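Local coordinates for TOG array regulator of axonemal microtubules protein 1 (Mus musculus, PDB 5DN7) that binds microtubules through TOG domains built from HEAT repeats, promotes their polymerization and takes part in building the primary cilium and setting its length, at residues A[178-183]-A[207-212]; A[161-166]-A[185-190]; A[129-134]-A[141-146]. All blocks are in the same frame, centred on the assembly; numbering follows the deposited sequence.

The contacts follow the second TOG domain, a solenoid of paired helices, from near its middle toward its C-terminal end. Interaction 3, its centre about 6 Å from that of the chain, comes first and joins helices 121-138 and 140-148. Interactions 1 and 2 both use helix 180-187, the first with helix 196-213, the second, through its later part and the residues that follow, with helix 156-172; their segments alternate. Centres lie about 11 Å (1, 2), about 13 Å (2, 3) and about 16 Å (1, 3) apart. Leu209 on Leu187, Ile165 on Phe131 and Leu144 on Phe178 bring each pair into touch. Within and between HEAT-type repeats, they pack the solenoid that interacts with microtubules.

Interaction 1. Residues A[178-183]-A[207-212]; sequences FDLPKL and AVLASS
Leu180 and Leu209 carry most of this contact, two leucines that lie alongside one another, pointing opposite ways, and meet through their CD2 methyls, Leu180 CD2 to Leu209 CD2 at 3.9 Å. The same methyl of Leu209 also takes Leu183, whose CD2 lies 4.1 Å from Leu209 CD2, so one branch of Leu209 touches two leucines set almost one helical turn apart. The two reach it by different routes: Leu180 has CG opposite its carbonyl carbon (chi1 -62°), whereas Leu183 swings CG opposite its own nitrogen (chi1 -156°). The other branch of Leu180 reaches Ser212, Leu180 CD1 lying 4.0 Å from its backbone O and 4.2 Å from Ser212 CB.

Hydrogen bonds lie within each segment or go to outside partners such as Ser175 OG, which bonds to Ser212 O. Asp179 is the N-cap of helix 180-187; its OD1 accepts from Lys182 N in a weak bond of 3.3 Å, straight at 165°. On the other helix the hydroxyl of Ser212 turns back to the carbonyl one turn earlier, OG donating to Val208 O at 2.9 Å. That oxygen also accepts Ser212 N, the two donors arriving from opposite faces of the carbonyl plane. Ser212 OG is used within its helix, and its CB faces Leu180 CD1.

Both segments fall in the predicted HEAT repeat 178-215, and the contact joins the start of helix 180-187 to the later part of helix 196-213, as the paired helices of a HEAT repeat do. Leu170 of helix 156-172 lies against Leu180, Leu183 and Val208, bringing in the preceding repeat. From the following part of the solenoid, helix 219-226 sets Leu221 against Leu209 and Ala210, while Val220 reaches Pro181.

Interaction 2. Residues A[161-166]-A[185-190]; sequences EVVNIC and FDLAPA
Leu187 is the first residue of 185-190 to reach helix 156-172, and it does so with a single methyl. Its CG stands opposite the carbonyl carbon (chi1 -82°), and from there CD2 extends to two residues on successive turns of that helix. Cys166 is the nearer, with SG 4.1 Å from Leu187 CD2, while Val163 CG1 lies farther back at 4.4 Å from the same methyl. The sulfur therefore serves as an apolar surface toward the leucine. Leu148 of helix 140-148 touches both Leu187 and Cys166 and closes the packing from a third helix.

This is where two predicted HEAT repeats of the TOG solenoid are stacked: residues 161-166 belong to repeat 139-176 and residues 185-190 to repeat 178-215. The CA atoms of Val163 and Leu187 are the nearest pair across the two segments, 7.4 Å apart.

Farther along, the chain keeps helical backbone angles through Ala188 and Pro189 and brings Ala190 round to the same helix. The amide N of Ala190 donates to Leu187 O at 2.9 Å, three residues back. Ala190 CB then rests on Val163 CG2 at 4.0 Å. The two branches of Val163 are thus divided along the segment, CG1 facing Leu187 and CG2 facing Ala190. Beyond them helix 196-213 is in touch with both sides, Ala201 and Ala205 packing on Val163, and Val198 and Ala202 packing on Ala190.

Interaction 3. Residues A[129-134]-A[141-146]; sequences KIFLKL and QRVLSL
Val143 fills the buried side of this contact, straddling Leu134 and Phe131 with its two methyls. Val143 CG2 lies closest, 3.8 Å from Leu134 C and 4.0 Å from Leu134 CB, so it presses on backbone as well as side chain. CG1, placed opposite the backbone nitrogen (chi1 172°), goes to the ring instead and approaches Phe131 CD1 obliquely at 4.2 Å.

The two helices, 121-138 and 140-148, follow each other with a very short turn between them and come from neighbouring predicted HEAT repeats, 103-138 and 139-176, so the contact stacks one repeat of the TOG solenoid on the next. Ile109 of helix 105-114 packs on Leu134, and Ile165 of helix 156-172 on Phe131.

Turned from the contact, by contrast, Gln141 and Ser145 are partly exposed. There Ser145 OG donates to Gln141 O over 3.2 Å, coming from above the carbonyl plane, while Ser145 N occupies the same oxygen at 2.9 Å. Gln141 OE1 accepts from Asp179 N, tying Gln141 to the start of helix 180-187.

Interaction 1. Residues A[178-183]-A[207-212]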
# COMPACT_ATOMS: atom_id res chain seq x y z
N PHE A 178 -7.17 -4.93 -14.28
CA PHE A 178 -7.52 -5.74 -13.12
C PHE A 178 -8.30 -6.99 -13.49
O PHE A 178 -9.10 -6.99 -14.44
CB PHE A 178 -8.37 -4.93 -12.12
CG PHE A 178 -7.67 -3.74 -11.56
CD1 PHE A 178 -6.77 -3.88 -10.51
CD2 PHE A 178 -7.88 -2.49 -12.11
CE1 PHE A 178 -6.12 -2.78 -9.99
CE2 PHE A 178 -7.23 -1.38 -11.59
CZ PHE A 178 -6.35 -1.52 -10.53
N ASP A 179 -8.08 -8.03 -12.71
CA ASP A 179 -8.96 -9.20 -12.70
C ASP A 179 -10.02 -8.93 -11.63
O ASP A 179 -9.82 -9.22 -10.44
CB ASP A 179 -8.17 -10.47 -12.40
CG ASP A 179 -9.00 -11.73 -12.53
OD1 ASP A 179 -10.24 -11.67 -12.42
OD2 ASP A 179 -8.39 -12.81 -12.75
N LEU A 180 -11.13 -8.33 -12.04
CA LEU A 180 -12.09 -7.82 -11.08
C LEU A 180 -12.84 -8.89 -10.27
O LEU A 180 -13.11 -8.66 -9.09
CB LEU A 180 -13.08 -6.89 -11.77
CG LEU A 180 -12.51 -5.63 -12.42
CD1 LEU A 180 -13.60 -4.97 -13.19
CD2 LEU A 180 -11.91 -4.67 -11.39
N PRO A 181 -13.21 -10.04 -10.88
CA PRO A 181 -13.75 -11.14 -10.06
C PRO A 181 -12.80 -11.58 -8.96
O PRO A 181 -13.18 -11.72 -7.79
CB PRO A 181 -13.96 -12.28 -11.07
CG PRO A 181 -14.24 -11.58 -12.36
CD PRO A 181 -13.39 -10.31 -12.33
N LYS A 182 -11.54 -11.79 -9.34
CA LYS A 182 -10.55 -12.23 -8.39
C LYS A 182 -10.47 -11.22 -7.26
O LYS A 182 -10.53 -11.57 -6.09
CB LYS A 182 -9.19 -12.41 -9.06
CG LYS A 182 -8.11 -12.98 -8.13
CD LYS A 182 -6.82 -13.32 -8.89
CE LYS A 182 -6.06 -12.06 -9.29
NZ LYS A 182 -4.77 -12.36 -10.02
N LEU A 183 -10.39 -9.95 -7.66
CA LEU A 183 -10.27 -8.84 -6.74
C LEU A 183 -11.43 -8.85 -5.75
O LEU A 183 -11.23 -8.80 -4.54
CB LEU A 183 -10.19 -7.53 -7.52
CG LEU A 183 -9.53 -6.33 -6.86
CD1 LEU A 183 -8.21 -6.71 -6.22
CD2 LEU A 183 -9.30 -5.24 -7.92
N ALA A 207 -18.26 -0.50 -4.06
CA ALA A 207 -18.87 0.50 -4.93
C ALA A 207 -17.99 0.75 -6.16
O ALA A 207 -18.49 0.79 -7.31
CB ALA A 207 -19.13 1.82 -4.17
N VAL A 208 -16.69 0.90 -5.92
CA VAL A 208 -15.77 1.09 -7.05
C VAL A 208 -15.68 -0.14 -7.98
O VAL A 208 -15.57 0.00 -9.22
CB VAL A 208 -14.36 1.46 -6.58
CG1 VAL A 208 -13.47 1.73 -7.79
CG2 VAL A 208 -14.41 2.69 -5.70
N LEU A 209 -15.71 -1.33 -7.41
CA LEU A 209 -15.76 -2.53 -8.25
C LEU A 209 -17.02 -2.55 -9.10
O LEU A 209 -16.95 -2.82 -10.28
CB LEU A 209 -15.68 -3.80 -7.41
CG LEU A 209 -14.34 -4.03 -6.73
CD1 LEU A 209 -14.46 -5.18 -5.77
CD2 LEU A 209 -13.27 -4.32 -7.79
N ALA A 210 -18.18 -2.27 -8.50
CA ALA A 210 -19.43 -2.24 -9.26
C ALA A 210 -19.33 -1.25 -10.42
O ALA A 210 -19.72 -1.56 -11.54
CB ALA A 210 -20.60 -1.87 -8.37
N SER A 211 -18.80 -0.07 -10.13
CA SER A 211 -18.63 0.94 -11.17
C SER A 211 -17.67 0.50 -12.27
O SER A 211 -17.85 0.84 -13.45
CB SER A 211 -18.14 2.25 -10.53
OG SER A 211 -17.61 3.13 -11.49
N SER A 212 -16.64 -0.27 -11.91
CA SER A 212 -15.62 -0.64 -12.88
C SER A 212 -16.02 -1.83 -13.74
O SER A 212 -15.56 -1.96 -14.87
CB SER A 212 -14.31 -0.93 -12.18
OG SER A 212 -13.88 0.24 -11.52

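Interaction 2. Residues A[161-166]-A[185-190]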
# COMPACT_ATOMS: atom_id res chain seq x y z
N GLU A 161 -6.03 -0.19 5.64
CA GLU A 161 -5.18 0.43 4.63
C GLU A 161 -4.93 -0.43 3.40
O GLU A 161 -4.75 0.10 2.32
CB GLU A 161 -3.85 0.82 5.25
CG GLU A 161 -3.99 2.05 6.13
CD GLU A 161 -4.53 3.25 5.35
OE1 GLU A 161 -3.72 3.97 4.73
OE2 GLU A 161 -5.76 3.47 5.37
N VAL A 162 -4.89 -1.76 3.56
CA VAL A 162 -4.86 -2.65 2.41
C VAL A 162 -6.08 -2.37 1.53
O VAL A 162 -5.96 -2.16 0.30
CB VAL A 162 -4.86 -4.14 2.83
CG1 VAL A 162 -5.19 -5.02 1.62
CG2 VAL A 162 -3.52 -4.53 3.42
N VAL A 163 -7.25 -2.33 2.17
CA VAL A 163 -8.45 -2.05 1.39
C VAL A 163 -8.39 -0.64 0.74
O VAL A 163 -8.72 -0.47 -0.44
CB VAL A 163 -9.73 -2.17 2.24
CG1 VAL A 163 -10.97 -1.99 1.35
CG2 VAL A 163 -9.77 -3.49 2.94
N ASN A 164 -7.91 0.35 1.48
CA ASN A 164 -7.86 1.70 0.90
C ASN A 164 -6.89 1.80 -0.27
O ASN A 164 -7.12 2.54 -1.22
CB ASN A 164 -7.50 2.75 1.95
CG ASN A 164 -8.67 3.11 2.87
OD1 ASN A 164 -9.84 3.11 2.46
ND2 ASN A 164 -8.36 3.43 4.12
N ILE A 165 -5.78 1.07 -0.19
CA ILE A 165 -4.80 1.07 -1.27
C ILE A 165 -5.39 0.37 -2.50
O ILE A 165 -5.11 0.77 -3.64
CB ILE A 165 -3.47 0.40 -0.81
CG1 ILE A 165 -2.75 1.31 0.19
CG2 ILE A 165 -2.54 0.11 -1.98
CD1 ILE A 165 -1.63 0.57 0.98
N CYS A 166 -6.20 -0.66 -2.27
CA CYS A 166 -6.96 -1.25 -3.37
C CYS A 166 -7.89 -0.20 -4.03
O CYS A 166 -7.92 -0.08 -5.27
CB CYS A 166 -7.77 -2.46 -2.88
SG CYS A 166 -6.72 -3.88 -2.47
N PHE A 185 -13.40 -11.26 -4.87
CA PHE A 185 -13.36 -12.42 -3.99
C PHE A 185 -12.30 -12.26 -2.92
O PHE A 185 -12.47 -12.72 -1.80
CB PHE A 185 -13.11 -13.71 -4.78
CG PHE A 185 -14.36 -14.33 -5.34
CD1 PHE A 185 -15.13 -13.65 -6.27
CD2 PHE A 185 -14.77 -15.58 -4.94
CE1 PHE A 185 -16.29 -14.20 -6.78
CE2 PHE A 185 -15.91 -16.15 -5.46
CZ PHE A 185 -16.68 -15.45 -6.38
N ASP A 186 -11.19 -11.63 -3.29
CA ASP A 186 -10.11 -11.37 -2.34
C ASP A 186 -10.52 -10.30 -1.32
O ASP A 186 -10.03 -10.29 -0.20
CB ASP A 186 -8.83 -10.93 -3.06
CG ASP A 186 -8.09 -12.08 -3.74
OD1 ASP A 186 -8.36 -13.27 -3.43
OD2 ASP A 186 -7.20 -11.80 -4.58
N LEU A 187 -11.43 -9.41 -1.72
CA LEU A 187 -11.80 -8.28 -0.85
C LEU A 187 -13.03 -8.57 -0.01
O LEU A 187 -13.24 -7.95 1.02
CB LEU A 187 -12.04 -7.02 -1.69
CG LEU A 187 -10.82 -6.20 -2.11
CD1 LEU A 187 -11.27 -5.09 -3.03
CD2 LEU A 187 -10.09 -5.62 -0.89
N ALA A 188 -13.85 -9.51 -0.46
CA ALA A 188 -15.09 -9.84 0.24
C ALA A 188 -14.92 -10.18 1.75
O ALA A 188 -15.82 -9.88 2.52
CB ALA A 188 -15.78 -11.00 -0.48
N PRO A 189 -13.78 -10.78 2.17
CA PRO A 189 -13.68 -11.03 3.62
C PRO A 189 -13.65 -9.75 4.46
O PRO A 189 -14.00 -9.77 5.64
CB PRO A 189 -12.36 -11.79 3.76
CG PRO A 189 -12.19 -12.45 2.44
CD PRO A 189 -12.73 -11.50 1.43
N ALA A 190 -13.23 -8.64 3.86
CA ALA A 190 -13.18 -7.40 4.61
C ALA A 190 -14.61 -6.89 4.89
O ALA A 190 -14.84 -6.11 5.82
CB ALA A 190 -12.37 -6.37 3.85

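Interaction 3. Residues A[129-134]-A[141-146]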
# COMPACT_ATOMS: atom_id res chain seq x y z
N LYS A 129 2.94 7.21 -1.65
CA LYS A 129 3.89 7.45 -2.76
C LYS A 129 4.55 6.14 -3.21
O LYS A 129 4.58 5.81 -4.42
CB LYS A 129 4.98 8.45 -2.36
CG LYS A 129 4.50 9.90 -2.28
CD LYS A 129 5.56 10.73 -1.56
CE LYS A 129 5.15 12.18 -1.45
NZ LYS A 129 5.96 12.83 -0.38
N ILE A 130 5.05 5.39 -2.23
CA ILE A 130 5.71 4.13 -2.57
C ILE A 130 4.79 3.16 -3.33
O ILE A 130 5.14 2.69 -4.42
CB ILE A 130 6.28 3.43 -1.33
CG1 ILE A 130 7.45 4.25 -0.79
CG2 ILE A 130 6.81 2.07 -1.70
CD1 ILE A 130 7.69 4.07 0.68
N PHE A 131 3.61 2.87 -2.78
CA PHE A 131 2.71 1.92 -3.44
C PHE A 131 2.29 2.37 -4.86
O PHE A 131 2.16 1.52 -5.74
CB PHE A 131 1.46 1.66 -2.58
CG PHE A 131 1.69 0.67 -1.46
CD1 PHE A 131 1.95 -0.65 -1.74
CD2 PHE A 131 1.63 1.08 -0.13
CE1 PHE A 131 2.17 -1.57 -0.71
CE2 PHE A 131 1.84 0.16 0.91
CZ PHE A 131 2.11 -1.17 0.61
N LEU A 132 2.08 3.67 -5.07
CA LEU A 132 1.71 4.13 -6.40
C LEU A 132 2.87 3.98 -7.37
O LEU A 132 2.66 3.59 -8.54
CB LEU A 132 1.23 5.59 -6.37
CG LEU A 132 -0.18 5.73 -5.79
CD1 LEU A 132 -0.51 7.17 -5.36
CD2 LEU A 132 -1.20 5.19 -6.79
N LYS A 133 4.09 4.25 -6.90
CA LYS A 133 5.25 4.00 -7.76
C LYS A 133 5.34 2.50 -8.15
O LYS A 133 5.51 2.16 -9.34
CB LYS A 133 6.53 4.46 -7.07
CG LYS A 133 7.72 4.56 -8.01
CD LYS A 133 7.42 5.58 -9.12
CE LYS A 133 8.58 5.75 -10.09
NZ LYS A 133 8.46 7.09 -10.77
N LEU A 134 5.19 1.64 -7.14
CA LEU A 134 5.21 0.20 -7.38
C LEU A 134 4.19 -0.19 -8.44
O LEU A 134 4.52 -0.90 -9.38
CB LEU A 134 4.94 -0.59 -6.10
CG LEU A 134 6.00 -0.61 -4.99
CD1 LEU A 134 5.56 -1.53 -3.86
CD2 LEU A 134 7.38 -1.01 -5.51
N GLN A 141 -2.30 -4.92 -10.58
CA GLN A 141 -2.84 -6.20 -10.15
C GLN A 141 -1.82 -7.01 -9.34
O GLN A 141 -2.14 -7.50 -8.26
CB GLN A 141 -3.35 -7.02 -11.34
CG GLN A 141 -4.07 -8.31 -10.94
CD GLN A 141 -5.25 -8.05 -10.01
OE1 GLN A 141 -6.33 -7.66 -10.46
NE2 GLN A 141 -5.03 -8.23 -8.71
N ARG A 142 -0.59 -7.15 -9.85
CA ARG A 142 0.49 -7.79 -9.09
C ARG A 142 0.63 -7.24 -7.65
O ARG A 142 0.50 -7.99 -6.65
CB ARG A 142 1.82 -7.62 -9.84
CG ARG A 142 2.22 -8.85 -10.66
CD ARG A 142 3.72 -8.84 -11.03
NE ARG A 142 4.55 -9.49 -10.01
CZ ARG A 142 5.89 -9.50 -10.02
NH1 ARG A 142 6.55 -8.89 -11.00
NH2 ARG A 142 6.56 -10.11 -9.05
N VAL A 143 0.88 -5.93 -7.57
CA VAL A 143 0.97 -5.20 -6.29
C VAL A 143 -0.20 -5.58 -5.39
O VAL A 143 0.01 -5.98 -4.25
CB VAL A 143 0.96 -3.67 -6.49
CG1 VAL A 143 0.85 -2.94 -5.12
CG2 VAL A 143 2.20 -3.21 -7.23
N LEU A 144 -1.42 -5.51 -5.92
CA LEU A 144 -2.60 -5.75 -5.10
C LEU A 144 -2.72 -7.20 -4.63
O LEU A 144 -3.19 -7.42 -3.53
CB LEU A 144 -3.88 -5.35 -5.84
CG LEU A 144 -4.16 -3.86 -6.08
CD1 LEU A 144 -5.62 -3.62 -6.49
CD2 LEU A 144 -3.78 -3.02 -4.88
N SER A 145 -2.31 -8.18 -5.42
CA SER A 145 -2.44 -9.58 -4.96
C SER A 145 -1.47 -9.86 -3.80
O SER A 145 -1.86 -10.41 -2.70
CB SER A 145 -2.19 -10.54 -6.12
OG SER A 145 -3.12 -10.29 -7.17
N LEU A 146 -0.22 -9.42 -4.02
CA LEU A 146 0.76 -9.51 -2.95
C LEU A 146 0.20 -8.83 -1.70
O LEU A 146 0.15 -9.42 -0.64
CB LEU A 146 2.09 -8.87 -3.35
CG LEU A 146 2.77 -9.53 -4.55
CD1 LEU A 146 4.16 -8.95 -4.80
CD2 LEU A 146 2.81 -11.04 -4.34